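Local structure of inositol 2-dehydrogenase (4HKT) at residues G12-V17 against D274-R279; F125-M130 against Y280-A285; T150-S155 against G235-I240. The protein catalyses the NAD-dependent oxidation of myo-inositol to scyllo-inosose, the first step in breaking inositol down to acetyl-CoA. All blocks are in the same frame, centred on the assembly; numbering follows the deposited sequence.

Interaction 1: residues G12-V17 against D274-R279; sequences GRIGKV and DFFMTR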
loop_
_atom_site.group_PDB
_atom_site.type_symbol
_atom_site.label_atom_id
_atom_site.label_comp_id
_atom_site.label_asym_id
_atom_site.label_seq_id
_atom_site.Cartn_x
_atom_site.Cartn_y
_atom_site.Cartn_z
ATOM N N GLY B 12 23.120 -16.430 -24.598
ATOM C CA GLY B 12 23.185 -15.128 -23.923
ATOM C C GLY B 12 22.253 -15.050 -22.727
ATOM O O GLY B 12 21.826 -16.078 -22.200
ATOM N N ARG B 13 21.944 -13.825 -22.289
ATOM C CA ARG B 13 21.100 -13.610 -21.111
ATOM C C ARG B 13 19.772 -14.338 -21.256
ATOM O O ARG B 13 19.338 -15.059 -20.360
ATOM C CB ARG B 13 20.806 -12.110 -20.885
ATOM C CG ARG B 13 21.914 -11.346 -20.191
ATOM C CD ARG B 13 21.405 -10.079 -19.513
ATOM N NE ARG B 13 20.780 -9.146 -20.450
ATOM C CZ ARG B 13 20.518 -7.864 -20.181
ATOM N NH1 ARG B 13 20.821 -7.330 -18.994
ATOM N NH2 ARG B 13 19.954 -7.103 -21.110
ATOM N N ILE B 14 19.135 -14.157 -22.405
ATOM C CA ILE B 14 17.804 -14.695 -22.597
ATOM C C ILE B 14 17.921 -16.222 -22.646
ATOM O O ILE B 14 17.129 -16.917 -22.039
ATOM C CB ILE B 14 17.091 -14.108 -23.846
ATOM C CG1 ILE B 14 16.925 -12.571 -23.742
ATOM C CG2 ILE B 14 15.691 -14.705 -23.957
ATOM C CD1 ILE B 14 18.180 -11.724 -23.907
ATOM N N GLY B 15 18.942 -16.730 -23.331
ATOM C CA GLY B 15 19.199 -18.166 -23.358
ATOM C C GLY B 15 19.361 -18.784 -21.982
ATOM O O GLY B 15 18.877 -19.898 -21.729
ATOM N N LYS B 16 20.055 -18.082 -21.091
ATOM C CA LYS B 16 20.281 -18.583 -19.730
ATOM C C LYS B 16 18.967 -18.723 -18.966
ATOM O O LYS B 16 18.768 -19.672 -18.220
ATOM C CB LYS B 16 21.232 -17.663 -18.957
ATOM C CG LYS B 16 22.680 -17.675 -19.443
ATOM C CD LYS B 16 23.576 -16.817 -18.544
ATOM C CE LYS B 16 25.062 -17.064 -18.775
ATOM N NZ LYS B 16 25.714 -15.996 -19.589
ATOM N N VAL B 17 18.057 -17.785 -19.189
ATOM C CA VAL B 17 16.792 -17.762 -18.481
ATOM C C VAL B 17 15.941 -18.965 -18.891
ATOM O O VAL B 17 15.290 -19.600 -18.047
ATOM C CB VAL B 17 16.043 -16.445 -18.762
ATOM C CG1 VAL B 17 14.587 -16.565 -18.406
ATOM C CG2 VAL B 17 16.690 -15.278 -18.011
ATOM N N ASP B 274 15.779 -5.448 -11.157
ATOM C CA ASP B 274 16.644 -4.830 -12.148
ATOM C C ASP B 274 16.037 -4.994 -13.516
ATOM O O ASP B 274 15.756 -3.987 -14.169
ATOM C CB ASP B 274 18.061 -5.411 -12.149
ATOM C CG ASP B 274 18.828 -5.067 -10.883
ATOM O OD1 ASP B 274 18.530 -4.024 -10.271
ATOM O OD2 ASP B 274 19.698 -5.858 -10.495
ATOM N N PHE B 275 15.819 -6.241 -13.950
ATOM C CA PHE B 275 15.324 -6.465 -15.333
ATOM C C PHE B 275 14.512 -7.771 -15.449
ATOM O O PHE B 275 14.024 -8.295 -14.444
ATOM C CB PHE B 275 16.498 -6.387 -16.334
ATOM C CG PHE B 275 16.137 -5.852 -17.725
ATOM C CD1 PHE B 275 14.868 -5.325 -18.038
ATOM C CD2 PHE B 275 17.098 -5.880 -18.732
ATOM C CE1 PHE B 275 14.583 -4.858 -19.330
ATOM C CE2 PHE B 275 16.822 -5.403 -20.010
ATOM C CZ PHE B 275 15.566 -4.894 -20.310
ATOM N N PHE B 276 14.316 -8.265 -16.666
ATOM C CA PHE B 276 13.415 -9.381 -16.883
ATOM C C PHE B 276 13.915 -10.665 -16.219
ATOM O O PHE B 276 13.108 -11.518 -15.846
ATOM C CB PHE B 276 13.173 -9.590 -18.389
ATOM C CG PHE B 276 14.421 -9.900 -19.175
ATOM C CD1 PHE B 276 15.034 -11.164 -19.082
ATOM C CD2 PHE B 276 15.008 -8.926 -20.001
ATOM C CE1 PHE B 276 16.195 -11.434 -19.790
ATOM C CE2 PHE B 276 16.167 -9.208 -20.719
ATOM C CZ PHE B 276 16.755 -10.459 -20.616
HETATM N N MSE B 277 15.236 -10.770 -16.044
HETATM C CA MSE B 277 15.876 -11.967 -15.509
HETATM C C MSE B 277 15.222 -12.382 -14.225
HETATM O O MSE B 277 14.892 -13.551 -14.061
HETATM C CB MSE B 277 17.384 -11.798 -15.263
HETATM C CG MSE B 277 18.211 -11.611 -16.549
HETATM SE SE MSE B 277 18.128 -9.775 -17.290
HETATM C CE MSE B 277 19.093 -8.826 -15.836
ATOM N N THR B 278 15.041 -11.461 -13.290
ATOM C CA THR B 278 14.401 -11.844 -12.040
ATOM C C THR B 278 12.939 -11.478 -11.974
ATOM O O THR B 278 12.209 -12.128 -11.258
ATOM C CB THR B 278 15.098 -11.338 -10.771
ATOM O OG1 THR B 278 15.287 -9.935 -10.845
ATOM C CG2 THR B 278 16.438 -12.058 -10.541
ATOM N N ARG B 279 12.489 -10.455 -12.697
ATOM C CA ARG B 279 11.065 -10.084 -12.624
ATOM C C ARG B 279 10.183 -11.227 -13.126
ATOM O O ARG B 279 9.101 -11.495 -12.557
ATOM C CB ARG B 279 10.737 -8.767 -13.415
ATOM C CG ARG B 279 9.234 -8.558 -13.696
ATOM C CD ARG B 279 8.441 -8.153 -12.459
ATOM N NE ARG B 279 7.000 -7.944 -12.656
ATOM C CZ ARG B 279 6.087 -8.911 -12.775
ATOM N NH1 ARG B 279 6.444 -10.188 -12.716
ATOM N NH2 ARG B 279 4.806 -8.617 -12.939
#

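Interaction 2: residues F125-M130 against Y280-A285; sequences FDPHFM and YTEAYA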
loop_
_atom_site.group_PDB
_atom_site.type_symbol
_atom_site.label_atom_id
_atom_site.label_comp_id
_atom_site.label_asym_id
_atom_site.label_seq_id
_atom_site.Cartn_x
_atom_site.Cartn_y
_atom_site.Cartn_z
ATOM N N PHE B 125 2.315 -15.047 -19.261
ATOM C CA PHE B 125 2.428 -16.175 -18.314
ATOM C C PHE B 125 2.809 -15.741 -16.895
ATOM O O PHE B 125 2.971 -16.579 -15.994
ATOM C CB PHE B 125 3.436 -17.211 -18.860
ATOM C CG PHE B 125 2.996 -17.843 -20.127
ATOM C CD1 PHE B 125 1.995 -18.780 -20.119
ATOM C CD2 PHE B 125 3.546 -17.466 -21.347
ATOM C CE1 PHE B 125 1.553 -19.365 -21.299
ATOM C CE2 PHE B 125 3.123 -18.054 -22.518
ATOM C CZ PHE B 125 2.112 -18.998 -22.502
ATOM N N ASP B 126 2.976 -14.430 -16.694
ATOM C CA ASP B 126 3.233 -13.876 -15.366
ATOM C C ASP B 126 2.025 -14.140 -14.457
ATOM O O ASP B 126 0.876 -13.889 -14.874
ATOM C CB ASP B 126 3.467 -12.363 -15.455
ATOM C CG ASP B 126 3.731 -11.757 -14.119
ATOM O OD1 ASP B 126 4.733 -12.194 -13.456
ATOM O OD2 ASP B 126 2.893 -10.922 -13.680
ATOM N N PRO B 127 2.260 -14.626 -13.215
ATOM C CA PRO B 127 1.084 -14.946 -12.380
ATOM C C PRO B 127 0.199 -13.738 -12.083
ATOM O O PRO B 127 -1.016 -13.876 -12.038
ATOM C CB PRO B 127 1.685 -15.498 -11.083
ATOM C CG PRO B 127 3.098 -15.807 -11.384
ATOM C CD PRO B 127 3.521 -14.891 -12.512
ATOM N N HIS B 128 0.797 -12.557 -11.957
ATOM C CA HIS B 128 0.034 -11.336 -11.664
ATOM C C HIS B 128 -0.759 -10.861 -12.855
ATOM O O HIS B 128 -1.963 -10.584 -12.757
ATOM C CB HIS B 128 0.988 -10.252 -11.136
ATOM C CG HIS B 128 2.019 -10.818 -10.225
ATOM N ND1 HIS B 128 1.727 -11.178 -8.930
ATOM C CD2 HIS B 128 3.293 -11.213 -10.447
ATOM C CE1 HIS B 128 2.799 -11.704 -8.368
ATOM N NE2 HIS B 128 3.754 -11.770 -9.279
ATOM N N PHE B 129 -0.112 -10.804 -14.018
ATOM C CA PHE B 129 -0.840 -10.426 -15.211
ATOM C C PHE B 129 -1.911 -11.437 -15.613
ATOM O O PHE B 129 -2.987 -11.047 -16.094
ATOM C CB PHE B 129 0.104 -10.148 -16.368
ATOM C CG PHE B 129 1.113 -9.060 -16.112
ATOM C CD1 PHE B 129 0.875 -8.025 -15.215
ATOM C CD2 PHE B 129 2.310 -9.066 -16.796
ATOM C CE1 PHE B 129 1.817 -7.051 -14.995
ATOM C CE2 PHE B 129 3.243 -8.062 -16.617
ATOM C CZ PHE B 129 2.987 -7.043 -15.722
HETATM N N MSE B 130 -1.649 -12.725 -15.382
HETATM C CA MSE B 130 -2.638 -13.786 -15.707
HETATM C C MSE B 130 -3.866 -13.623 -14.863
HETATM O O MSE B 130 -4.999 -13.782 -15.346
HETATM C CB MSE B 130 -2.080 -15.200 -15.479
HETATM C CG MSE B 130 -1.262 -15.696 -16.642
HETATM SE SE MSE B 130 -0.557 -17.522 -16.282
HETATM C CE MSE B 130 -2.272 -18.504 -16.257
ATOM N N TYR B 280 10.625 -11.912 -14.171
ATOM C CA TYR B 280 9.752 -12.877 -14.840
ATOM C C TYR B 280 10.086 -14.376 -14.671
ATOM O O TYR B 280 9.594 -15.215 -15.432
ATOM C CB TYR B 280 9.631 -12.488 -16.319
ATOM C CG TYR B 280 8.785 -11.214 -16.509
ATOM C CD1 TYR B 280 7.461 -11.175 -16.106
ATOM C CD2 TYR B 280 9.321 -10.075 -17.126
ATOM C CE1 TYR B 280 6.688 -10.027 -16.260
ATOM C CE2 TYR B 280 8.558 -8.926 -17.314
ATOM C CZ TYR B 280 7.249 -8.902 -16.874
ATOM O OH TYR B 280 6.492 -7.773 -17.033
ATOM N N THR B 281 10.830 -14.721 -13.628
ATOM C CA THR B 281 11.197 -16.128 -13.397
ATOM C C THR B 281 9.980 -17.083 -13.364
ATOM O O THR B 281 9.997 -18.113 -14.055
ATOM C CB THR B 281 12.046 -16.322 -12.144
ATOM O OG1 THR B 281 11.224 -16.143 -11.005
ATOM C CG2 THR B 281 13.184 -15.337 -12.096
ATOM N N GLU B 282 8.920 -16.733 -12.641
ATOM C CA GLU B 282 7.734 -17.572 -12.649
ATOM C C GLU B 282 7.107 -17.609 -14.042
ATOM O O GLU B 282 6.597 -18.651 -14.496
ATOM C CB GLU B 282 6.699 -17.116 -11.610
ATOM C CG GLU B 282 7.101 -17.370 -10.167
ATOM C CD GLU B 282 6.250 -16.577 -9.213
ATOM O OE1 GLU B 282 5.248 -17.128 -8.713
ATOM O OE2 GLU B 282 6.559 -15.388 -9.010
ATOM N N ALA B 283 7.120 -16.466 -14.729
ATOM C CA ALA B 283 6.532 -16.413 -16.055
ATOM C C ALA B 283 7.248 -17.359 -17.020
ATOM O O ALA B 283 6.585 -18.109 -17.739
ATOM C CB ALA B 283 6.507 -14.979 -16.583
ATOM N N TYR B 284 8.581 -17.339 -17.021
ATOM C CA TYR B 284 9.356 -18.272 -17.857
ATOM C C TYR B 284 9.076 -19.754 -17.509
ATOM O O TYR B 284 8.998 -20.580 -18.407
ATOM C CB TYR B 284 10.842 -17.985 -17.778
ATOM C CG TYR B 284 11.216 -16.616 -18.318
ATOM C CD1 TYR B 284 10.963 -16.279 -19.648
ATOM C CD2 TYR B 284 11.815 -15.656 -17.500
ATOM C CE1 TYR B 284 11.286 -15.008 -20.140
ATOM C CE2 TYR B 284 12.142 -14.399 -17.986
ATOM C CZ TYR B 284 11.886 -14.086 -19.298
ATOM O OH TYR B 284 12.240 -12.852 -19.776
ATOM N N ALA B 285 8.876 -20.082 -16.230
ATOM C CA ALA B 285 8.482 -21.449 -15.871
ATOM C C ALA B 285 7.131 -21.813 -16.471
ATOM O O ALA B 285 6.975 -22.901 -17.050
ATOM C CB ALA B 285 8.467 -21.645 -14.354
HETATM O O HOH W 1 6.888 -13.863 -13.430
HETATM O O HOH W 2 6.213 -12.694 -9.050
#

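Interaction 3: residues T150-S155 against G235-I240; sequences TSRDPS and GYDQRI. With EDO (1,2-ethanediol), chain X.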
loop_
_atom_site.group_PDB
_atom_site.type_symbol
_atom_site.label_atom_id
_atom_site.label_comp_id
_atom_site.label_asym_id
_atom_site.label_seq_id
_atom_site.Cartn_x
_atom_site.Cartn_y
_atom_site.Cartn_z
ATOM N N THR B 150 2.107 0.722 -18.539
ATOM C CA THR B 150 3.316 1.465 -18.349
ATOM C C THR B 150 4.487 0.517 -18.232
ATOM O O THR B 150 4.501 -0.362 -17.340
ATOM C CB THR B 150 3.246 2.285 -17.083
ATOM O OG1 THR B 150 2.103 3.148 -17.173
ATOM C CG2 THR B 150 4.529 3.130 -16.914
ATOM N N SER B 151 5.469 0.703 -19.104
ATOM C CA SER B 151 6.669 -0.135 -19.108
ATOM C C SER B 151 7.880 0.773 -19.178
ATOM O O SER B 151 7.912 1.678 -19.997
ATOM C CB SER B 151 6.661 -1.140 -20.265
ATOM O OG SER B 151 5.587 -2.081 -20.117
ATOM N N ARG B 152 8.846 0.563 -18.272
ATOM C CA ARG B 152 10.052 1.369 -18.219
ATOM C C ARG B 152 11.199 0.450 -17.901
ATOM O O ARG B 152 11.159 -0.257 -16.885
ATOM C CB ARG B 152 9.966 2.496 -17.165
ATOM C CG ARG B 152 8.790 3.448 -17.410
ATOM C CD ARG B 152 8.644 4.557 -16.398
ATOM N NE ARG B 152 7.482 5.350 -16.765
ATOM C CZ ARG B 152 6.664 5.978 -15.929
ATOM N NH1 ARG B 152 6.858 5.994 -14.634
ATOM N NH2 ARG B 152 5.600 6.607 -16.415
ATOM N N ASP B 153 12.170 0.419 -18.803
ATOM C CA ASP B 153 13.360 -0.384 -18.619
ATOM C C ASP B 153 14.307 0.298 -17.623
ATOM O O ASP B 153 14.260 1.535 -17.454
ATOM C CB ASP B 153 14.072 -0.582 -19.961
ATOM C CG ASP B 153 13.388 -1.582 -20.855
ATOM O OD1 ASP B 153 12.394 -2.219 -20.443
ATOM O OD2 ASP B 153 13.846 -1.731 -22.016
ATOM N N PRO B 154 15.207 -0.494 -16.989
ATOM C CA PRO B 154 16.120 0.109 -16.034
ATOM C C PRO B 154 17.083 1.054 -16.748
ATOM O O PRO B 154 17.425 2.099 -16.227
ATOM C CB PRO B 154 16.825 -1.105 -15.400
ATOM C CG PRO B 154 16.784 -2.153 -16.469
ATOM C CD PRO B 154 15.472 -1.942 -17.175
ATOM N N SER B 155 17.456 0.730 -17.978
ATOM C CA SER B 155 18.353 1.599 -18.719
ATOM C C SER B 155 18.307 1.144 -20.141
ATOM O O SER B 155 17.765 0.076 -20.425
ATOM C CB SER B 155 19.788 1.451 -18.165
ATOM O OG SER B 155 20.152 0.099 -18.292
ATOM N N GLY B 235 14.158 0.957 -11.339
ATOM C CA GLY B 235 14.091 -0.419 -11.815
ATOM C C GLY B 235 13.034 -0.683 -12.899
ATOM O O GLY B 235 12.605 0.222 -13.616
ATOM N N TYR B 236 12.677 -1.949 -13.043
ATOM C CA TYR B 236 11.911 -2.434 -14.146
ATOM C C TYR B 236 10.416 -2.234 -13.853
ATOM O O TYR B 236 9.815 -2.991 -13.092
ATOM C CB TYR B 236 12.235 -3.896 -14.367
ATOM C CG TYR B 236 11.818 -4.518 -15.684
ATOM C CD1 TYR B 236 11.710 -3.759 -16.857
ATOM C CD2 TYR B 236 11.595 -5.899 -15.769
ATOM C CE1 TYR B 236 11.392 -4.357 -18.059
ATOM C CE2 TYR B 236 11.285 -6.502 -16.954
ATOM C CZ TYR B 236 11.186 -5.734 -18.097
ATOM O OH TYR B 236 10.886 -6.356 -19.273
ATOM N N ASP B 237 9.865 -1.166 -14.407
ATOM C CA ASP B 237 8.480 -0.764 -14.161
ATOM C C ASP B 237 7.568 -1.497 -15.122
ATOM O O ASP B 237 7.729 -1.389 -16.296
ATOM C CB ASP B 237 8.368 0.765 -14.330
ATOM C CG ASP B 237 7.058 1.342 -13.807
ATOM O OD1 ASP B 237 6.116 0.577 -13.430
ATOM O OD2 ASP B 237 6.981 2.590 -13.796
ATOM N N GLN B 238 6.653 -2.300 -14.608
ATOM C CA GLN B 238 5.813 -3.141 -15.430
ATOM C C GLN B 238 4.419 -3.136 -14.838
ATOM O O GLN B 238 4.076 -3.992 -14.028
ATOM C CB GLN B 238 6.333 -4.602 -15.465
ATOM C CG GLN B 238 7.739 -4.806 -16.015
ATOM C CD GLN B 238 7.743 -4.799 -17.509
ATOM O OE1 GLN B 238 7.501 -5.822 -18.145
ATOM N NE2 GLN B 238 8.039 -3.649 -18.094
ATOM N N ARG B 239 3.606 -2.162 -15.232
ATOM C CA ARG B 239 2.242 -2.055 -14.708
ATOM C C ARG B 239 1.192 -2.199 -15.773
ATOM O O ARG B 239 1.390 -1.803 -16.910
ATOM C CB ARG B 239 2.059 -0.727 -14.029
ATOM C CG ARG B 239 2.681 -0.693 -12.651
ATOM C CD ARG B 239 2.564 0.725 -12.144
ATOM N NE ARG B 239 3.587 1.593 -12.697
ATOM C CZ ARG B 239 3.453 2.911 -12.883
ATOM N NH1 ARG B 239 2.309 3.517 -12.633
ATOM N NH2 ARG B 239 4.472 3.629 -13.343
ATOM N N ILE B 240 0.066 -2.788 -15.393
ATOM C CA ILE B 240 -1.090 -2.834 -16.262
ATOM C C ILE B 240 -2.311 -2.498 -15.408
ATOM O O ILE B 240 -2.376 -2.787 -14.192
ATOM C CB ILE B 240 -1.287 -4.182 -16.962
ATOM C CG1 ILE B 240 -1.482 -5.317 -15.919
ATOM C CG2 ILE B 240 -0.107 -4.497 -17.872
ATOM C CD1 ILE B 240 -1.961 -6.618 -16.534
HETATM C C1 EDO X . 15.064 -4.481 -24.562
HETATM O O1 EDO X . 15.803 -4.645 -25.772
HETATM C C2 EDO X . 13.551 -4.437 -24.805
HETATM O O2 EDO X . 12.919 -3.758 -23.719
HETATM O O HOH W 3 3.698 -3.368 -18.259
HETATM O O HOH W 4 9.565 -3.226 -20.905
#

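Interaction 1: residues G12-V17 against D274-R279
R13 reaches from the start of helix 13-24 across to three successive residues, F275, F276 and M277. Its CB points toward the other segment, CG stands anti to the carbonyl carbon (chi1 -81°), and the first side-chain atom to touch across is CD, 4.0 Å from the selenium SE of selenomethionine M277. A bend at chi3 (-60°) then turns NE past F276, whose CZ lies 4.2 Å from it. At the tip the two terminal nitrogens part: NH1 meets the methyl CE of M277 at 3.9 Å, whereas NH2 comes to the edge of the F275 ring, near its plane, at 3.7 Å from CE2. F276 CE2 and M277 SE both lie over one face of the guanidinium. No hydrogen bond joins the two segments; between them the guanidinium makes packing contacts.

The rest of the contact is apolar. I14 approaches F276 at about a right angle, CG1 lying 3.8 Å from CZ, while V17 CG2 comes to the edge of the same ring, 4.3 Å from CE1. SE of M277 sits 3.5 Å above one face of F276, offset toward the rim, a Met-aromatic contact.

G12 and G15 fit the GxGxxG pattern of a Rossmann nucleotide-binding turn, consistent with an NAD-dependent enzyme. The contact joins the first turn of helix 13-24 to the short helix 276-279. Helix 281-297 adjoins it, its Y284 touching both V17 and F276, and the F275 ring packs edge-to-face on Y236, just before strand 237-244.

Interaction 2: residues F125-M130 against Y280-A285
The N-terminal end of helix 127-137 rests on the first turn of helix 281-297, with D126 and A283 at the point of closest backbone approach. There CB of A283 lies 3.6 Å from D126 N, and the CA-H of A283 points at the carbonyl O of F125. Beside them P127 CG packs on E282 CB at 3.8 Å.

D126 is the N-cap of its helix. With CG anti to the backbone N (chi1 180°), OD2 accepts from F129 N at 3.0 Å and, weakly, from H128 N. The other oxygen, OD1, forms a salt bridge with R279 NH1 and lies 2.7 Å from a water that accepts from A283 N. An alanine here would probably leave the helix start uncapped and the charge of R279 without its mate.

The carboxylate stands nearly perpendicular (88°) to the Y280 ring and meets it at the edge, OD1 being 3.9 Å from CD1. F129 and Y280 cross at about a right angle, F129 CE2 coming within 3.3 Å of Y280 OH, a hydroxyl that is probably hydrogen-bonded to Q238 OE1. A second water links H128 NE2 to E282 OE2, while H128 ND1 bonds to S258 N of the second subunit.

Interaction 3: residues T150-S155 against G235-I240
The carbonyl O of D237 accepts two hydrogen bonds, from R152 N across the contact at 3.0 Å and from Q238 NE2 of its own strand at 2.9 Å. NE2 lies above the carbonyl plane, 42° out of it, while OE1 of the same amide probably pairs with Y280 OH. D237 N returns a bond to R152 O, and T150 and R239 form the next hydrogen-bonded pair of the antiparallel ladder, with S151 and Q238 facing each other between them.

On the face of T150, R152, D237 and R239 the side chains build a salt-bridge network. R239 grips the D237 carboxylate side-on, NE to OD1 and NH2 to OD2, both at 2.8 Å and in the guanidinium plane. R152 meets D237 by charge only, NH1 being 3.5 Å from OD2, which lies well out of the guanidinium plane; this NH1 is hydrogen-bonded to Y234 OH. T150 CG2 packs 3.4 Å above one face of that guanidinium. E241 of the third subunit bridges to both arginines and probably offsets the repulsion between R152 NH1 and R239 NH2, 3.6 Å apart.

Beyond the strand, D153 OD2 accepts from an ethanediol, probably from the crystallisation liquor, and bridges to R230, while OD1 meets the edge of Y236.

Strand 144-152 is flanked in the mixed sheet by strand 223-229 on its other side. Helices 127-137 and 168-184 cover the face of S151, Q238 and I240; the third subunit meets the charged one.

Overall arrangement
Interaction 3 is buried in the sheet of the C-terminal domain and interaction 2 is partly buried, whereas interaction 1 is a surface contact between the Rossmann domain and the short helix 276-279. Their chemistry changes accordingly: backbone ladder and salt-bridge network in interaction 3, a capped helix end with waters in interaction 2, and apolar and guanidinium packing without hydrogen bonds in interaction 1. Residues 274-279 and 280-285 are consecutive, so interactions 1 and 2 fasten neighbouring turns of one region, and R279 connects them through D126. Y236 touches both F275 and Y280, tying interaction 3 to the other two. Interactions 2 and 3 also involve different neighbouring subunits.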